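Conserved hypothetical protein BT1257 (PDB 2FG1) is of unknown function but has a macro domain and may remove ADP-ribose from ADP-ribosylated thymidine in DNA by hydrolysis. Local coordinates at residues G66-V71 against L107-L112; H26-I31 against V79-G84; A102-L107 against K143-T148; I83-I88 against L95-Y100. All coordinates share one frame; numbering follows the deposited sequence.

Contact 1 (G66-V71 against L107-L112); sequences GAVQFV and LKEVAL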
loop_
_atom_site.group_PDB
_atom_site.type_symbol
_atom_site.label_atom_id
_atom_site.label_comp_id
_atom_site.label_asym_id
_atom_site.label_seq_id
_atom_site.Cartn_x
_atom_site.Cartn_y
_atom_site.Cartn_z
ATOM N N GLY A 66 1.901 -3.347 10.485
ATOM C CA GLY A 66 2.039 -1.918 10.731
ATOM C C GLY A 66 3.324 -1.317 10.197
ATOM O O GLY A 66 3.422 -0.100 10.098
ATOM N N ALA A 67 4.292 -2.163 9.831
ATOM C CA ALA A 67 5.573 -1.689 9.302
ATOM C C ALA A 67 5.503 -1.429 7.798
ATOM O O ALA A 67 4.663 -2.000 7.088
ATOM C CB ALA A 67 6.695 -2.682 9.621
ATOM N N VAL A 68 6.397 -0.574 7.310
ATOM C CA VAL A 68 6.436 -0.205 5.896
ATOM C C VAL A 68 7.881 -0.158 5.428
ATOM O O VAL A 68 8.752 0.372 6.129
ATOM C CB VAL A 68 5.783 1.190 5.653
ATOM C CG1 VAL A 68 5.746 1.520 4.159
ATOM C CG2 VAL A 68 4.379 1.249 6.243
ATOM N N GLN A 69 8.110 -0.667 4.215
ATOM C CA GLN A 69 9.386 -0.551 3.518
ATOM C C GLN A 69 9.184 0.290 2.270
ATOM O O GLN A 69 8.282 0.009 1.474
ATOM C CB GLN A 69 9.862 -1.944 3.124
ATOM C CG GLN A 69 11.137 -1.998 2.306
ATOM C CD GLN A 69 11.430 -3.409 1.881
ATOM O OE1 GLN A 69 10.596 -4.062 1.265
ATOM N NE2 GLN A 69 12.629 -3.892 2.202
ATOM N N PHE A 70 10.016 1.321 2.103
ATOM C CA PHE A 70 9.945 2.203 0.942
ATOM C C PHE A 70 11.082 1.885 -0.011
ATOM O O PHE A 70 12.249 1.862 0.395
ATOM C CB PHE A 70 10.018 3.679 1.367
ATOM C CG PHE A 70 8.893 4.100 2.282
ATOM C CD1 PHE A 70 7.710 4.614 1.762
ATOM C CD2 PHE A 70 9.017 3.981 3.665
ATOM C CE1 PHE A 70 6.667 5.000 2.614
ATOM C CE2 PHE A 70 7.973 4.363 4.519
ATOM C CZ PHE A 70 6.804 4.879 3.986
ATOM N N VAL A 71 10.750 1.575 -1.259
ATOM C CA VAL A 71 11.780 1.292 -2.257
ATOM C C VAL A 71 11.645 2.263 -3.408
ATOM O O VAL A 71 10.547 2.610 -3.837
ATOM C CB VAL A 71 11.754 -0.188 -2.762
ATOM C CG1 VAL A 71 10.522 -0.468 -3.595
ATOM C CG2 VAL A 71 12.998 -0.527 -3.562
ATOM N N LEU A 107 -0.168 3.527 7.145
ATOM C CA LEU A 107 -0.482 4.791 6.511
ATOM C C LEU A 107 0.038 5.988 7.304
ATOM O O LEU A 107 0.372 7.006 6.696
ATOM C CB LEU A 107 -1.980 4.912 6.211
ATOM C CG LEU A 107 -2.468 3.981 5.081
ATOM C CD1 LEU A 107 -4.001 3.953 5.023
ATOM C CD2 LEU A 107 -1.888 4.380 3.734
ATOM N N LYS A 108 0.145 5.861 8.628
ATOM C CA LYS A 108 0.791 6.916 9.421
ATOM C C LYS A 108 2.251 7.098 8.970
ATOM O O LYS A 108 2.748 8.229 8.869
ATOM C CB LYS A 108 0.750 6.583 10.914
ATOM C CG LYS A 108 -0.575 6.890 11.621
ATOM C CD LYS A 108 -0.445 6.716 13.135
ATOM C CE LYS A 108 -1.644 7.250 13.900
ATOM N NZ LYS A 108 -2.927 6.650 13.484
ATOM N N GLU A 109 2.932 5.987 8.708
ATOM C CA GLU A 109 4.326 6.068 8.256
ATOM C C GLU A 109 4.408 6.606 6.822
ATOM O O GLU A 109 5.294 7.420 6.502
ATOM C CB GLU A 109 5.050 4.724 8.413
ATOM C CG GLU A 109 6.563 4.832 8.173
ATOM C CD GLU A 109 7.320 3.551 8.442
ATOM O OE1 GLU A 109 6.783 2.652 9.119
ATOM O OE2 GLU A 109 8.482 3.446 7.988
ATOM N N VAL A 110 3.480 6.184 5.963
ATOM C CA VAL A 110 3.399 6.730 4.616
ATOM C C VAL A 110 3.135 8.240 4.657
ATOM O O VAL A 110 3.699 8.989 3.853
ATOM C CB VAL A 110 2.331 6.001 3.780
ATOM C CG1 VAL A 110 2.092 6.704 2.447
ATOM C CG2 VAL A 110 2.764 4.539 3.558
ATOM N N ALA A 111 2.296 8.699 5.587
ATOM C CA ALA A 111 2.034 10.135 5.694
ATOM C C ALA A 111 3.329 10.917 5.953
ATOM O O ALA A 111 3.583 11.931 5.305
ATOM C CB ALA A 111 1.003 10.418 6.770
ATOM N N LEU A 112 4.141 10.450 6.896
ATOM C CA LEU A 112 5.403 11.134 7.196
ATOM C C LEU A 112 6.342 11.120 5.997
ATOM O O LEU A 112 6.952 12.136 5.669
ATOM C CB LEU A 112 6.084 10.498 8.402
ATOM C CG LEU A 112 5.316 10.573 9.718
ATOM C CD1 LEU A 112 5.981 9.697 10.758
ATOM C CD2 LEU A 112 5.226 11.981 10.206
HETATM O O HOH W 1 4.959 1.917 11.010
HETATM O O HOH W 2 8.235 0.454 9.364
#
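Glu-109 of helix 100-117 meets Val-68 and Phe-70 of strand 68-74. Its CG is anti to the backbone N (chi1 -170°). Beyond CG the chain is extended, and the carboxylate reaches out to the strand. The side chains of Glu-109 and Val-68 run antiparallel past one another, with Val-68 CB 3.9 Å from Glu-109 OE1. The other oxygen, OE2, lies 3.6 Å from Phe-70 CE2. The ring and carboxylate planes stand 57° apart, and Glu-109 CG sits at the ring edge, in the ring plane.

Two waters link Glu-109 OE1 to the backbone of 66-71, at Gly-66 O in the loop and at Val-68 N at the start of the strand. Water 1 donates to Glu-109 OE1 at 2.7 Å and to Gly-66 O at 2.7 Å. Water 2 donates to Glu-109 OE1 at 2.6 Å and accepts from Val-68 N at 2.9 Å.

The apolar part centres on Phe-70 and the buried Val-110. Phe-70 CG is beside the backbone N, anti to the carbonyl carbon (chi1 -61°). The ring presents its edge to the helix, with CZ 3.9 Å from Val-110 CA. Val-110 CG2 touches Phe-70 CE1 at 4.0 Å. Val-68 CG1 lies over one face of the same ring, offset toward the rim. Phe-113, one turn further along the helix than Glu-109, stacks with Phe-70.

Strand 68-74 is an outermost strand of the mixed sheet. Helix 100-117 packs on the face with Val-68 and Phe-70, while Ala-67 and Gln-69 turn to Trp-56 of helix 48-59. Helices on both faces of the sheet are characteristic of the three-layer alpha/beta/alpha macro domain.

Contact 2 (H26-I31 against V79-G84); sequences HICNDI and VANMIG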
loop_
_atom_site.group_PDB
_atom_site.type_symbol
_atom_site.label_atom_id
_atom_site.label_comp_id
_atom_site.label_asym_id
_atom_site.label_seq_id
_atom_site.Cartn_x
_atom_site.Cartn_y
_atom_site.Cartn_z
ATOM N N HIS A 26 0.743 -0.387 -1.372
ATOM C CA HIS A 26 -0.062 -1.604 -1.461
ATOM C C HIS A 26 0.138 -2.447 -0.203
ATOM O O HIS A 26 1.095 -2.252 0.542
ATOM C CB HIS A 26 0.280 -2.370 -2.743
ATOM C CG HIS A 26 1.626 -3.001 -2.703
ATOM N ND1 HIS A 26 1.794 -4.365 -2.754
ATOM C CD2 HIS A 26 2.858 -2.465 -2.535
ATOM C CE1 HIS A 26 3.083 -4.645 -2.644
ATOM N NE2 HIS A 26 3.748 -3.512 -2.502
ATOM N N ILE A 27 -0.794 -3.362 0.033
ATOM C CA ILE A 27 -0.815 -4.162 1.254
ATOM C C ILE A 27 -0.167 -5.519 1.028
ATOM O O ILE A 27 -0.600 -6.310 0.166
ATOM C CB ILE A 27 -2.249 -4.351 1.790
ATOM C CG1 ILE A 27 -2.853 -2.999 2.202
ATOM C CG2 ILE A 27 -2.244 -5.303 2.988
ATOM C CD1 ILE A 27 -4.349 -3.058 2.538
ATOM N N CYS A 28 0.866 -5.770 1.830
ATOM C CA CYS A 28 1.574 -7.032 1.860
ATOM C C CYS A 28 1.164 -7.844 3.074
ATOM O O CYS A 28 0.664 -7.319 4.078
ATOM C CB CYS A 28 3.083 -6.764 1.922
ATOM S SG CYS A 28 3.751 -5.933 0.498
ATOM N N ASN A 29 1.387 -9.146 2.988
ATOM C CA ASN A 29 1.155 -10.011 4.138
ATOM C C ASN A 29 2.393 -10.156 5.022
ATOM O O ASN A 29 3.513 -9.753 4.652
ATOM C CB ASN A 29 0.647 -11.379 3.687
ATOM C CG ASN A 29 1.653 -12.097 2.833
ATOM O OD1 ASN A 29 2.647 -12.620 3.342
ATOM N ND2 ASN A 29 1.439 -12.073 1.520
ATOM N N ASP A 30 2.175 -10.744 6.193
ATOM C CA ASP A 30 3.233 -10.906 7.191
ATOM C C ASP A 30 3.915 -12.278 7.173
ATOM O O ASP A 30 4.577 -12.644 8.150
ATOM C CB ASP A 30 2.702 -10.577 8.597
ATOM C CG ASP A 30 1.576 -11.496 9.040
ATOM O OD1 ASP A 30 1.203 -12.421 8.283
ATOM O OD2 ASP A 30 1.072 -11.290 10.170
ATOM N N ILE A 31 3.761 -13.027 6.082
ATOM C CA ILE A 31 4.431 -14.327 5.971
ATOM C C ILE A 31 5.407 -14.415 4.797
ATOM O O ILE A 31 5.941 -15.487 4.517
ATOM C CB ILE A 31 3.442 -15.539 5.966
ATOM C CG1 ILE A 31 2.637 -15.634 4.668
ATOM C CG2 ILE A 31 2.538 -15.511 7.190
ATOM C CD1 ILE A 31 2.093 -17.050 4.397
ATOM N N VAL A 79 7.794 2.714 -4.161
ATOM C CA VAL A 79 6.750 1.766 -3.789
ATOM C C VAL A 79 6.837 1.527 -2.290
ATOM O O VAL A 79 7.933 1.306 -1.761
ATOM C CB VAL A 79 6.887 0.426 -4.568
ATOM C CG1 VAL A 79 5.884 -0.625 -4.054
ATOM C CG2 VAL A 79 6.733 0.649 -6.063
ATOM N N ALA A 80 5.695 1.594 -1.603
ATOM C CA ALA A 80 5.615 1.323 -0.178
ATOM C C ALA A 80 5.007 -0.054 0.027
ATOM O O ALA A 80 3.816 -0.267 -0.237
ATOM C CB ALA A 80 4.774 2.399 0.508
ATOM N N ASN A 81 5.838 -0.988 0.486
ATOM C CA ASN A 81 5.391 -2.339 0.837
ATOM C C ASN A 81 4.877 -2.268 2.280
ATOM O O ASN A 81 5.668 -2.163 3.207
ATOM C CB ASN A 81 6.564 -3.337 0.767
ATOM C CG ASN A 81 7.131 -3.527 -0.638
ATOM O OD1 ASN A 81 6.431 -3.453 -1.638
ATOM N ND2 ASN A 81 8.426 -3.867 -0.700
HETATM N N MSE A 82 3.555 -2.289 2.451
HETATM C CA MSE A 82 2.932 -2.047 3.752
HETATM C C MSE A 82 2.436 -3.354 4.336
HETATM O O MSE A 82 1.558 -3.981 3.761
HETATM C CB MSE A 82 1.721 -1.115 3.592
HETATM C CG MSE A 82 2.031 0.251 2.950
HETATM SE SE MSE A 82 0.524 1.487 3.022
HETATM C CE MSE A 82 -0.822 0.418 2.093
ATOM N N ILE A 83 2.968 -3.771 5.482
ATOM C CA ILE A 83 2.519 -5.046 6.049
ATOM C C ILE A 83 1.199 -4.834 6.781
ATOM O O ILE A 83 1.175 -4.344 7.913
ATOM C CB ILE A 83 3.577 -5.707 6.954
ATOM C CG1 ILE A 83 4.889 -5.911 6.187
ATOM C CG2 ILE A 83 3.048 -7.048 7.474
ATOM C CD1 ILE A 83 5.989 -6.543 7.033
ATOM N N GLY A 84 0.100 -5.200 6.120
ATOM C CA GLY A 84 -1.238 -4.881 6.618
ATOM C C GLY A 84 -2.235 -6.017 6.642
ATOM O O GLY A 84 -3.420 -5.794 6.884
#
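The side chains of His-26 and Asn-81 run alongside each other from two neighbouring parallel strands. His-26 NE2 donates to Asn-81 OD1 at 2.8 Å. The oxygen is in the imidazole plane, and the N-H meets it on a lone pair. Ring and amide planes are 82° apart. Asn-81 ND2 is held by Gln-69 OE1 and Pro-49 O, which fixes the amide.

The backbones form a parallel ladder. His-26 N donates to Ala-80 O at 3.3 Å, and Met-82 N to His-26 O at 3.1 Å. Cys-28 N gives the shortest backbone bond, 2.7 Å to Met-82 O, and Gly-84 N reaches Cys-28 O at 3.0 Å. These are strands 22-29 and 77-85, inner strands of the macro-domain sheet. In this fold the ADP-ribose pocket lies at the C-terminal ends of the parallel strands.

Packing is close on the face with Ile-27 and Met-82. Met-82 is selenomethionine, and its bend at chi3 (-57°) carries CE to 4.0 Å from Ile-27 CG1. Ile-27 CG2 lies against Gly-84, 3.7 Å from its C. Val-103 and Cys-106 of helix 100-117 close over this face.

The contact thins where strand 22-29 ends. Asn-29 turns away from strand 77-85, and its OD1 accepts from Ile-31 N in an Asx turn while ND2 binds Gly-33 O. Asp-30 touches Ile-83 CG2 with CB, at 3.7 Å; its carboxylate goes to His-86 and Gly-87. Ile-31 is exposed.

Contact 3 (A102-L107 against K143-T148); sequences AVRQCL and KEELIT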
loop_
_atom_site.group_PDB
_atom_site.type_symbol
_atom_site.label_atom_id
_atom_site.label_comp_id
_atom_site.label_asym_id
_atom_site.label_seq_id
_atom_site.Cartn_x
_atom_site.Cartn_y
_atom_site.Cartn_z
ATOM N N ALA A 102 -3.472 -2.322 11.517
ATOM C CA ALA A 102 -2.161 -2.413 10.890
ATOM C C ALA A 102 -2.062 -1.499 9.674
ATOM O O ALA A 102 -1.076 -0.776 9.514
ATOM C CB ALA A 102 -1.846 -3.857 10.503
ATOM N N VAL A 103 -3.079 -1.509 8.812
ATOM C CA VAL A 103 -3.066 -0.638 7.644
ATOM C C VAL A 103 -2.994 0.820 8.079
ATOM O O VAL A 103 -2.260 1.593 7.489
ATOM C CB VAL A 103 -4.271 -0.878 6.699
ATOM C CG1 VAL A 103 -4.213 0.072 5.507
ATOM C CG2 VAL A 103 -4.279 -2.328 6.216
ATOM N N ARG A 104 -3.754 1.191 9.103
ATOM C CA ARG A 104 -3.701 2.567 9.601
ATOM C C ARG A 104 -2.290 2.929 10.074
ATOM O O ARG A 104 -1.779 4.003 9.729
ATOM C CB ARG A 104 -4.714 2.801 10.708
ATOM C CG ARG A 104 -4.621 4.233 11.219
ATOM C CD ARG A 104 -5.538 4.501 12.369
ATOM N NE ARG A 104 -6.955 4.409 12.032
ATOM C CZ ARG A 104 -7.662 5.406 11.507
ATOM N NH1 ARG A 104 -7.076 6.562 11.170
ATOM N NH2 ARG A 104 -8.959 5.242 11.277
ATOM N N GLN A 105 -1.656 2.035 10.825
ATOM C CA GLN A 105 -0.283 2.278 11.287
ATOM C C GLN A 105 0.663 2.438 10.098
ATOM O O GLN A 105 1.511 3.341 10.082
ATOM C CB GLN A 105 0.189 1.173 12.232
ATOM C CG GLN A 105 1.603 1.402 12.780
ATOM C CD GLN A 105 2.013 0.417 13.852
ATOM O OE1 GLN A 105 1.574 -0.735 13.876
ATOM N NE2 GLN A 105 2.857 0.878 14.771
ATOM N N CYS A 106 0.502 1.590 9.088
ATOM C CA CYS A 106 1.297 1.727 7.875
ATOM C C CYS A 106 1.091 3.092 7.237
ATOM O O CYS A 106 2.052 3.749 6.828
ATOM C CB CYS A 106 0.902 0.661 6.854
ATOM S SG CYS A 106 1.259 -1.057 7.298
ATOM N N LEU A 107 -0.168 3.527 7.145
ATOM C CA LEU A 107 -0.482 4.791 6.511
ATOM C C LEU A 107 0.038 5.988 7.304
ATOM O O LEU A 107 0.372 7.006 6.696
ATOM C CB LEU A 107 -1.980 4.912 6.211
ATOM C CG LEU A 107 -2.468 3.981 5.081
ATOM C CD1 LEU A 107 -4.001 3.953 5.023
ATOM C CD2 LEU A 107 -1.888 4.380 3.734
ATOM N N LYS A 143 -8.775 8.593 4.079
ATOM C CA LYS A 143 -9.154 9.997 4.205
ATOM C C LYS A 143 -8.465 10.599 5.424
ATOM O O LYS A 143 -7.855 11.668 5.341
ATOM C CB LYS A 143 -10.668 10.138 4.349
ATOM C CG LYS A 143 -11.466 9.969 3.072
ATOM C CD LYS A 143 -12.954 10.018 3.389
ATOM C CE LYS A 143 -13.788 9.764 2.151
ATOM N NZ LYS A 143 -15.242 9.922 2.431
ATOM N N GLU A 144 -8.569 9.920 6.562
ATOM C CA GLU A 144 -8.038 10.451 7.803
ATOM C C GLU A 144 -6.519 10.573 7.781
ATOM O O GLU A 144 -5.973 11.587 8.227
ATOM C CB GLU A 144 -8.473 9.568 8.960
ATOM C CG GLU A 144 -9.961 9.620 9.199
ATOM C CD GLU A 144 -10.420 8.574 10.179
ATOM O OE1 GLU A 144 -9.576 7.914 10.814
ATOM O OE2 GLU A 144 -11.647 8.416 10.320
ATOM N N GLU A 145 -5.837 9.544 7.294
ATOM C CA GLU A 145 -4.378 9.507 7.415
ATOM C C GLU A 145 -3.643 10.265 6.324
ATOM O O GLU A 145 -2.492 10.636 6.536
ATOM C CB GLU A 145 -3.863 8.064 7.502
ATOM C CG GLU A 145 -4.302 7.309 8.755
ATOM C CD GLU A 145 -3.807 7.923 10.063
ATOM O OE1 GLU A 145 -2.928 8.818 10.036
ATOM O OE2 GLU A 145 -4.291 7.513 11.133
ATOM N N LEU A 146 -4.272 10.476 5.169
ATOM C CA LEU A 146 -3.592 11.118 4.032
ATOM C C LEU A 146 -4.292 12.380 3.549
ATOM O O LEU A 146 -3.706 13.466 3.550
ATOM C CB LEU A 146 -3.392 10.127 2.869
ATOM C CG LEU A 146 -2.542 8.894 3.191
ATOM C CD1 LEU A 146 -2.559 7.916 2.033
ATOM C CD2 LEU A 146 -1.096 9.265 3.573
ATOM N N ILE A 147 -5.550 12.244 3.144
ATOM C CA ILE A 147 -6.269 13.352 2.515
ATOM C C ILE A 147 -6.328 14.601 3.394
ATOM O O ILE A 147 -6.155 15.721 2.908
ATOM C CB ILE A 147 -7.696 12.906 2.117
ATOM C CG1 ILE A 147 -7.643 11.905 0.961
ATOM C CG2 ILE A 147 -8.600 14.096 1.778
ATOM C CD1 ILE A 147 -7.112 12.470 -0.356
ATOM N N THR A 148 -6.559 14.415 4.687
ATOM C CA THR A 148 -6.712 15.548 5.600
ATOM C C THR A 148 -5.426 16.344 5.822
ATOM O O THR A 148 -5.477 17.455 6.381
ATOM C CB THR A 148 -7.252 15.099 6.969
ATOM O OG1 THR A 148 -6.311 14.202 7.569
ATOM C CG2 THR A 148 -8.617 14.429 6.819
#
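Glu-144 OE1 is gripped by two nitrogens of Arg-104. Arg-104 NH2 donates to Glu-144 OE1 at 2.8 Å and Arg-104 NH1 at 2.9 Å, so the guanidinium meets one oxygen end-on. The guanidinium and carboxylate planes are 25° apart. NH2 comes from the syn side, somewhat out of the carboxylate plane, while NH1 meets OE1 nearly along its C-O axis. Glu-144 OE2 is held by Gln-140 NE2.

Arg-104 NH1 has a second partner, Glu-145 OE2, at 2.9 Å. This bond is straighter than the two to Glu-144. It uses the anti side of the oxygen, somewhat out of the carboxylate plane, with the two planes 70° apart. The Glu-145 chain is bent at chi2 (-62°), which puts CD near Arg-104 CG. Glu-145 OE2 also packs 3.3 Å from Arg-104 CG. Lys-108 NZ binds OE2 as well, and Lys-149 NZ binds OE1. Two acids and three basic side chains thus form one network.

Below the network the contact is apolar. Leu-107 CB lies 3.9 Å from Glu-145 CB. Leu-107 and Leu-146 cross at about a right angle, with CD2 of the first 4.0 Å from CD1 of the second. A wider pi-type turn runs through 143-147, and Thr-148 OG1 donates to Glu-144 O.

The two helix segments run nearly parallel on the same face of the macro-domain sheet. Leu-107 also reaches Met-82 of strand 77-85, and Leu-146 reaches Val-153 of strand 153-157. The salt bridges lie along the outer side of the two helices, and the leucines face the sheet.

Contact 4 (I83-I88 against L95-Y100); sequences IGQHGI and LPPIRY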
loop_
_atom_site.group_PDB
_atom_site.type_symbol
_atom_site.label_atom_id
_atom_site.label_comp_id
_atom_site.label_asym_id
_atom_site.label_seq_id
_atom_site.Cartn_x
_atom_site.Cartn_y
_atom_site.Cartn_z
ATOM N N ILE A 83 2.968 -3.771 5.482
ATOM C CA ILE A 83 2.519 -5.046 6.049
ATOM C C ILE A 83 1.199 -4.834 6.781
ATOM O O ILE A 83 1.175 -4.344 7.913
ATOM C CB ILE A 83 3.577 -5.707 6.954
ATOM C CG1 ILE A 83 4.889 -5.911 6.187
ATOM C CG2 ILE A 83 3.048 -7.048 7.474
ATOM C CD1 ILE A 83 5.989 -6.543 7.033
ATOM N N GLY A 84 0.100 -5.200 6.120
ATOM C CA GLY A 84 -1.238 -4.881 6.618
ATOM C C GLY A 84 -2.235 -6.017 6.642
ATOM O O GLY A 84 -3.420 -5.794 6.884
ATOM N N GLN A 85 -1.765 -7.227 6.377
ATOM C CA GLN A 85 -2.640 -8.378 6.486
ATOM C C GLN A 85 -1.908 -9.548 7.124
ATOM O O GLN A 85 -0.703 -9.734 6.940
ATOM C CB GLN A 85 -3.283 -8.741 5.142
ATOM C CG GLN A 85 -2.372 -9.454 4.200
ATOM C CD GLN A 85 -3.082 -9.898 2.925
ATOM O OE1 GLN A 85 -3.362 -9.071 2.048
ATOM N NE2 GLN A 85 -3.354 -11.201 2.808
ATOM N N HIS A 86 -2.662 -10.310 7.907
ATOM C CA HIS A 86 -2.127 -11.429 8.658
ATOM C C HIS A 86 -2.381 -12.715 7.889
ATOM O O HIS A 86 -3.532 -13.107 7.684
ATOM C CB HIS A 86 -2.790 -11.484 10.030
ATOM C CG HIS A 86 -2.299 -12.603 10.890
ATOM N ND1 HIS A 86 -0.965 -12.780 11.192
ATOM C CD2 HIS A 86 -2.964 -13.605 11.511
ATOM C CE1 HIS A 86 -0.831 -13.840 11.971
ATOM N NE2 HIS A 86 -2.027 -14.361 12.174
ATOM N N GLY A 87 -1.302 -13.352 7.447
ATOM C CA GLY A 87 -1.396 -14.557 6.630
ATOM C C GLY A 87 -1.963 -14.248 5.256
ATOM O O GLY A 87 -2.110 -13.077 4.873
ATOM N N ILE A 88 -2.276 -15.308 4.517
ATOM C CA ILE A 88 -2.817 -15.203 3.164
ATOM C C ILE A 88 -4.304 -15.580 3.157
ATOM O O ILE A 88 -5.099 -15.012 2.397
ATOM C CB ILE A 88 -2.006 -16.088 2.169
ATOM C CG1 ILE A 88 -0.535 -15.643 2.123
ATOM C CG2 ILE A 88 -2.631 -16.072 0.768
ATOM C CD1 ILE A 88 0.384 -16.552 1.316
ATOM N N LEU A 95 -11.931 -15.298 10.267
ATOM C CA LEU A 95 -11.540 -13.896 10.179
ATOM C C LEU A 95 -10.610 -13.687 8.982
ATOM O O LEU A 95 -9.567 -14.326 8.896
ATOM C CB LEU A 95 -10.866 -13.442 11.474
ATOM C CG LEU A 95 -10.529 -11.957 11.611
ATOM C CD1 LEU A 95 -11.791 -11.105 11.765
ATOM C CD2 LEU A 95 -9.578 -11.750 12.784
ATOM N N PRO A 96 -10.994 -12.792 8.049
ATOM C CA PRO A 96 -10.163 -12.509 6.870
ATOM C C PRO A 96 -8.787 -11.917 7.242
ATOM O O PRO A 96 -8.643 -11.356 8.335
ATOM C CB PRO A 96 -11.006 -11.497 6.080
ATOM C CG PRO A 96 -12.390 -11.627 6.614
ATOM C CD PRO A 96 -12.244 -12.010 8.046
ATOM N N PRO A 97 -7.775 -12.061 6.358
ATOM C CA PRO A 97 -6.417 -11.564 6.648
ATOM C C PRO A 97 -6.282 -10.064 6.958
ATOM O O PRO A 97 -5.392 -9.690 7.723
ATOM C CB PRO A 97 -5.632 -11.887 5.366
ATOM C CG PRO A 97 -6.376 -13.012 4.743
ATOM C CD PRO A 97 -7.827 -12.759 5.057
ATOM N N ILE A 98 -7.127 -9.221 6.369
ATOM C CA ILE A 98 -6.972 -7.767 6.519
ATOM C C ILE A 98 -6.913 -7.368 8.001
ATOM O O ILE A 98 -7.652 -7.889 8.832
ATOM C CB ILE A 98 -8.106 -6.988 5.770
ATOM C CG1 ILE A 98 -7.753 -5.506 5.605
ATOM C CG2 ILE A 98 -9.445 -7.113 6.474
ATOM C CD1 ILE A 98 -6.553 -5.247 4.725
ATOM N N ARG A 99 -6.007 -6.454 8.322
ATOM C CA ARG A 99 -5.937 -5.886 9.669
ATOM C C ARG A 99 -5.999 -4.373 9.545
ATOM O O ARG A 99 -5.020 -3.726 9.157
ATOM C CB ARG A 99 -4.659 -6.330 10.383
ATOM C CG ARG A 99 -4.608 -7.828 10.706
ATOM C CD ARG A 99 -5.672 -8.215 11.727
ATOM N NE ARG A 99 -5.591 -9.621 12.126
ATOM C CZ ARG A 99 -6.188 -10.631 11.489
ATOM N NH1 ARG A 99 -6.904 -10.412 10.390
ATOM N NH2 ARG A 99 -6.053 -11.873 11.940
ATOM N N TYR A 100 -7.164 -3.803 9.823
ATOM C CA TYR A 100 -7.388 -2.365 9.605
ATOM C C TYR A 100 -6.477 -1.504 10.460
ATOM O O TYR A 100 -5.990 -0.476 10.001
ATOM C CB TYR A 100 -8.847 -1.984 9.848
ATOM C CG TYR A 100 -9.826 -2.581 8.864
ATOM C CD1 TYR A 100 -9.940 -2.072 7.572
ATOM C CD2 TYR A 100 -10.649 -3.642 9.232
ATOM C CE1 TYR A 100 -10.852 -2.609 6.662
ATOM C CE2 TYR A 100 -11.565 -4.190 8.331
ATOM C CZ TYR A 100 -11.653 -3.673 7.050
ATOM O OH TYR A 100 -12.556 -4.212 6.166
#
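Pro-97 is wedged against residues 85-88, and His-86 meets Arg-99. These three residues bury the most surface here. A single beta bridge, Gln-85 with Ile-98, pins the loop that leads from strand 77-85 to helix 100-117 of the macro domain. His-86 N donates to Pro-97 O at 2.8 Å, and Arg-99 N to Gly-84 O at 3.0 Å.

In the ring of Pro-97, CG lies 3.3 Å from Ile-88 O and CB 3.5 Å from Gln-85 NE2. The Gln-85 side chain extends alongside the proline. Its amide is held by Gly-87 O, which accepts from NE2 in the amide plane.

Arg-99 is the N-cap residue of helix 100-117. Its side chain bends at chi2 (-66°), and NH1 donates back to Pro-96 O and Ile-98 O, both close to the guanidinium plane. His-86 ND1 bonds to Asp-30 OD2, so the imidazole joins this loop to the one after strand 22-29. The imidazole and guanidinium planes are 52° apart. Leu-95 CD2 lies over one guanidinium face, toward the rim; His-86 CB lies over the centre of the opposite face, 3.8 Å from Arg-99 CZ.

In the fold
From the N terminus, strand 22-29 opens contact 2 and strand 68-74 opens contact 1. Strand 77-85 then closes contact 2, so contacts 1 and 2 cross. The end of the same strand begins contact 4, which closes a short loop at 95-100. Contact 4 is nested inside the larger loop of contact 1. Contact 3 opens at 102-107 on helix 100-117, just before contact 1 closes at 107-112, so these two also cross and share Leu-107. Contact 3 closes late, on helix 135-147. Contacts 2 and 3 are in series. The four contacts together join strands 22-29, 77-85 and 68-74 with helices 100-117 and 135-147 on one sheet face.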